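Local coordinates for flagellar pocket-related cytoskeletal protein (Trypanosoma brucei, PDB 6SJQ) that forms part of the cytoskeleton at the flagellar pocket collar, its N-terminal ubiquitin-fold domain serving protein binding, with calcium binding probably contributed by the rest of the protein, at residues V75-R79 and E80-T84; A38-A41 and F42-I46. All coordinates share one frame; numbering follows the deposited sequence.

Interaction 1. Residues V75-R79 and E80-T84; sequences VDLIR and EDQLT
The side-chain amide of Gln82 lies in the bend made by Asp76 to Arg79 and binds the backbone there at three points. Gln82 OE1 accepts from Ile78 N at 2.8 Å and from Arg79 N at 2.9 Å. Both donors lie in the carbonyl plane of the amide, and both bonds are nearly straight. Gln82 NE2 gives a hydrogen bond of 3.1 Å to Asp76 O, which lies close to the amide plane. Three bonds therefore fix the rotation of the amide. Water 1 adds a bridge, donating to Arg79 O and accepting from Leu83 N, although its contact with Arg79 O is very short.

This is the turn that follows edge strand 73-76 of the ubiquitin fold and leads on toward strand 87-92.

A salt bridge lies further round the turn. Arg79 grips Asp81 side-on, with NE on OD1 at 3.0 Å and NH2 on OD2 at 2.9 Å. The guanidinium and carboxylate planes are 33° apart. The Arg79 chain bends at chi3 (56°), which brings NE and NH2 to the carboxylate.

Apolar contact is smaller. Leu77 CD2 meets Leu83 CD2 at 4.0 Å, the two buried side chains crossing at about a right angle.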
loop_
_atom_site.group_PDB
_atom_site.type_symbol
_atom_site.label_atom_id
_atom_site.label_comp_id
_atom_site.label_asym_id
_atom_site.label_seq_id
_atom_site.Cartn_x
_atom_site.Cartn_y
_atom_site.Cartn_z
ATOM N N VAL A 75 9.843 8.027 7.115
ATOM C CA VAL A 75 10.955 7.152 7.513
ATOM C C VAL A 75 10.738 5.735 6.975
ATOM O O VAL A 75 9.599 5.331 6.727
ATOM C CB VAL A 75 11.075 7.093 9.041
ATOM C CG1 VAL A 75 11.285 8.496 9.597
ATOM C CG2 VAL A 75 9.812 6.476 9.643
ATOM N N ASP A 76 11.811 4.966 6.810
ATOM C CA ASP A 76 11.666 3.575 6.394
ATOM C C ASP A 76 10.983 2.753 7.477
ATOM O O ASP A 76 11.226 2.948 8.675
ATOM C CB ASP A 76 13.026 2.940 6.108
ATOM C CG ASP A 76 13.588 3.343 4.779
ATOM O OD1 ASP A 76 13.247 4.438 4.281
ATOM O OD2 ASP A 76 14.377 2.552 4.238
ATOM N N LEU A 77 10.124 1.825 7.069
ATOM C CA LEU A 77 9.532 0.905 8.038
ATOM C C LEU A 77 10.466 -0.294 8.223
ATOM O O LEU A 77 10.576 -1.152 7.341
ATOM C CB LEU A 77 8.142 0.450 7.589
ATOM C CG LEU A 77 7.462 -0.544 8.526
ATOM C CD1 LEU A 77 7.295 0.056 9.905
ATOM C CD2 LEU A 77 6.105 -0.976 7.949
ATOM N N ILE A 78 11.155 -0.324 9.358
ATOM C CA ILE A 78 12.231 -1.291 9.607
ATOM C C ILE A 78 11.993 -2.156 10.860
ATOM O O ILE A 78 12.461 -3.285 10.941
ATOM C CB ILE A 78 13.589 -0.555 9.784
ATOM C CG1 ILE A 78 13.429 0.568 10.809
ATOM C CG2 ILE A 78 14.074 0.011 8.471
ATOM C CD1 ILE A 78 14.708 1.095 11.406
ATOM N N ARG A 79 11.288 -1.614 11.842
ATOM C CA ARG A 79 11.106 -2.278 13.133
ATOM C C ARG A 79 9.643 -2.574 13.406
ATOM O O ARG A 79 8.746 -1.911 12.860
ATOM C CB ARG A 79 11.610 -1.391 14.270
ATOM C CG ARG A 79 13.117 -1.246 14.331
ATOM C CD ARG A 79 13.488 -0.369 15.508
ATOM N NE ARG A 79 12.943 -0.916 16.745
ATOM C CZ ARG A 79 13.604 -1.750 17.543
ATOM N NH1 ARG A 79 14.842 -2.121 17.239
ATOM N NH2 ARG A 79 13.031 -2.210 18.646
ATOM N N GLU A 80 9.420 -3.517 14.316
ATOM C CA GLU A 80 8.085 -4.003 14.619
ATOM C C GLU A 80 7.373 -3.171 15.688
ATOM O O GLU A 80 6.306 -3.562 16.161
ATOM C CB GLU A 80 8.174 -5.470 15.055
ATOM C CG GLU A 80 8.907 -6.361 14.052
ATOM C CD GLU A 80 8.053 -6.703 12.857
ATOM O OE1 GLU A 80 6.883 -6.283 12.834
ATOM O OE2 GLU A 80 8.547 -7.406 11.950
ATOM N N ASP A 81 7.957 -2.028 16.055
ATOM C CA ASP A 81 7.356 -1.116 17.027
ATOM C C ASP A 81 7.246 0.322 16.494
ATOM O O ASP A 81 7.191 1.288 17.257
ATOM C CB ASP A 81 8.172 -1.137 18.324
ATOM C CG ASP A 81 9.634 -0.818 18.096
ATOM O OD1 ASP A 81 9.996 -0.368 16.990
ATOM O OD2 ASP A 81 10.440 -1.011 19.025
ATOM N N GLN A 82 7.207 0.468 15.180
ATOM C CA GLN A 82 7.011 1.779 14.560
ATOM C C GLN A 82 5.540 2.075 14.251
ATOM O O GLN A 82 5.072 3.206 14.424
ATOM C CB GLN A 82 7.825 1.894 13.265
ATOM C CG GLN A 82 9.320 2.137 13.447
ATOM C CD GLN A 82 10.012 2.190 12.108
ATOM O OE1 GLN A 82 10.422 1.160 11.572
ATOM N NE2 GLN A 82 10.117 3.396 11.537
ATOM N N LEU A 83 4.811 1.063 13.792
ATOM C CA LEU A 83 3.400 1.256 13.409
ATOM C C LEU A 83 2.532 1.755 14.568
ATOM O O LEU A 83 2.628 1.259 15.705
ATOM C CB LEU A 83 2.814 -0.054 12.847
ATOM C CG LEU A 83 3.428 -0.581 11.546
ATOM C CD1 LEU A 83 2.830 -1.954 11.204
ATOM C CD2 LEU A 83 3.223 0.399 10.379
ATOM N N THR A 84 1.710 2.763 14.276
ATOM C CA THR A 84 0.689 3.239 15.200
ATOM C C THR A 84 -0.651 3.191 14.502
ATOM O O THR A 84 -0.719 3.174 13.269
ATOM C CB THR A 84 0.968 4.673 15.700
ATOM O OG1 THR A 84 1.087 5.568 14.576
ATOM C CG2 THR A 84 2.253 4.704 16.507
HETATM O O HOH W 1 6.266 -1.622 13.070
#

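Interaction 2. Residues A38-A41 and F42-I46; sequences AETA and FSNEI
Residues 38-41 and 42-46 form successive parts of one alpha helix, and i to i+4 backbone bonds run between them. Phe42 N binds Ala38 O at 2.9 Å, Ser43 N binds Glu39 O, Asn44 N binds Thr40 O, and Glu45 N binds Ala41 O. Within the second segment, Ile46 N binds Phe42 O and carries the pattern on. Backbone torsions stay helical throughout.

Ser43 adds a side-chain bond to this pattern. Ser43 OG donates to Glu39 O at 2.8 Å, so that one carbonyl oxygen takes two donors from the same residue. OG and N reach it from opposite faces of its plane. With OG set beside the backbone N (chi1 -70°), the hydroxyl folds back over the preceding turn.

Phe42 is buried. Phe42 CD2 lies 3.2 Å from Ala38 O, which meets the ring obliquely. Phe42 CE2 makes a looser apolar contact with Ala38 CB at 4.3 Å. On another side of the helix, Thr40 and Asn44 run side by side and point the same way. Thr40 CG2 lies 3.9 Å from Asn44 ND2.

Phe59, in a loop, meets both faces of this work: its backbone N is bonded to Ser43 OG, and its ring meets that of Phe42 with the planes at about 40°. Helix 31-49 is the helix of the ubiquitin fold, packed across the sheet. Ala38 and Phe42 touch Val10 of strand 6-14, and Ile46 continues along that strand to Ile14. Ala41 and Glu45 meet Phe21 of strand 17-25, and Phe42 also reaches Val19 there, so the helix lies against both strands.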
loop_
_atom_site.group_PDB
_atom_site.type_symbol
_atom_site.label_atom_id
_atom_site.label_comp_id
_atom_site.label_asym_id
_atom_site.label_seq_id
_atom_site.Cartn_x
_atom_site.Cartn_y
_atom_site.Cartn_z
ATOM N N ALA A 38 -0.743 -5.872 2.122
ATOM C CA ALA A 38 -0.614 -4.784 1.152
ATOM C C ALA A 38 -0.402 -5.283 -0.280
ATOM O O ALA A 38 -1.026 -4.785 -1.203
ATOM C CB ALA A 38 0.515 -3.855 1.552
ATOM N N GLU A 39 0.469 -6.266 -0.465
ATOM C CA GLU A 39 0.694 -6.800 -1.813
ATOM C C GLU A 39 -0.563 -7.447 -2.388
ATOM O O GLU A 39 -0.849 -7.328 -3.587
ATOM C CB GLU A 39 1.892 -7.776 -1.838
ATOM C CG GLU A 39 3.222 -7.079 -1.680
ATOM C CD GLU A 39 4.398 -8.031 -1.749
ATOM O OE1 GLU A 39 4.212 -9.247 -1.533
ATOM O OE2 GLU A 39 5.522 -7.554 -2.010
ATOM N N THR A 40 -1.331 -8.114 -1.540
ATOM C CA THR A 40 -2.576 -8.708 -1.983
ATOM C C THR A 40 -3.543 -7.606 -2.421
ATOM O O THR A 40 -4.114 -7.681 -3.518
ATOM C CB THR A 40 -3.222 -9.553 -0.874
ATOM O OG1 THR A 40 -2.390 -10.697 -0.631
ATOM C CG2 THR A 40 -4.624 -10.014 -1.297
ATOM N N ALA A 41 -3.708 -6.576 -1.590
ATOM C CA ALA A 41 -4.664 -5.497 -1.908
ATOM C C ALA A 41 -4.278 -4.760 -3.190
ATOM O O ALA A 41 -5.121 -4.490 -4.046
ATOM C CB ALA A 41 -4.770 -4.522 -0.749
ATOM N N PHE A 42 -2.997 -4.440 -3.336
ATOM C CA PHE A 42 -2.558 -3.699 -4.520
ATOM C C PHE A 42 -2.575 -4.579 -5.771
ATOM O O PHE A 42 -2.788 -4.073 -6.877
ATOM C CB PHE A 42 -1.163 -3.095 -4.289
ATOM C CG PHE A 42 -1.141 -1.957 -3.284
ATOM C CD1 PHE A 42 -2.096 -0.949 -3.312
ATOM C CD2 PHE A 42 -0.148 -1.895 -2.327
ATOM C CE1 PHE A 42 -2.053 0.098 -2.368
ATOM C CE2 PHE A 42 -0.093 -0.854 -1.397
ATOM C CZ PHE A 42 -1.047 0.134 -1.417
ATOM N N SER A 43 -2.335 -5.881 -5.604
ATOM C CA SER A 43 -2.382 -6.799 -6.747
ATOM C C SER A 43 -3.816 -6.885 -7.203
ATOM O O SER A 43 -4.079 -6.908 -8.412
ATOM C CB SER A 43 -1.849 -8.188 -6.418
ATOM O OG SER A 43 -0.442 -8.170 -6.220
ATOM N N ASN A 44 -4.747 -6.901 -6.248
ATOM C CA ASN A 44 -6.170 -6.893 -6.596
ATOM C C ASN A 44 -6.567 -5.617 -7.314
ATOM O O ASN A 44 -7.341 -5.663 -8.274
ATOM C CB ASN A 44 -7.059 -7.123 -5.379
ATOM C CG ASN A 44 -7.013 -8.562 -4.906
ATOM O OD1 ASN A 44 -6.587 -9.457 -5.654
ATOM N ND2 ASN A 44 -7.446 -8.800 -3.663
ATOM N N GLU A 45 -6.026 -4.483 -6.866
ATOM C CA GLU A 45 -6.276 -3.205 -7.535
ATOM C C GLU A 45 -5.707 -3.201 -8.958
ATOM O O GLU A 45 -6.393 -2.785 -9.892
ATOM C CB GLU A 45 -5.724 -2.040 -6.693
ATOM C CG GLU A 45 -5.957 -0.656 -7.295
ATOM C CD GLU A 45 -7.374 -0.151 -7.138
ATOM O OE1 GLU A 45 -8.241 -0.884 -6.608
ATOM O OE2 GLU A 45 -7.632 1.003 -7.537
ATOM N N ILE A 46 -4.466 -3.662 -9.136
ATOM C CA ILE A 46 -3.912 -3.813 -10.483
ATOM C C ILE A 46 -4.807 -4.652 -11.402
ATOM O O ILE A 46 -5.081 -4.238 -12.537
ATOM C CB ILE A 46 -2.492 -4.419 -10.476
ATOM C CG1 ILE A 46 -1.505 -3.415 -9.870
ATOM C CG2 ILE A 46 -2.055 -4.839 -11.905
ATOM C CD1 ILE A 46 -0.118 -4.051 -9.579
#

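Overall arrangement
From the N terminus, strands 6-14 and 17-25 come first and lead to helix 31-49, where interaction 2 joins consecutive turns. Loop residues and strand 63-68 follow, then strand 73-76, and interaction 1 closes the turn at its end before strand 87-92. The two contacts are in series along the chain and neither nest nor cross. The centres of interaction 1 and interaction 2 are about 21 Å apart, on opposite sides of the chain's centre. Interaction 2 belongs to the helix lying on strands 6-14 and 17-25. Interaction 1 belongs to the other sheet edge, beside strand 63-68, and the Glu80 carboxylate hydrogen-bonds Ile31 N at the start of helix 31-49.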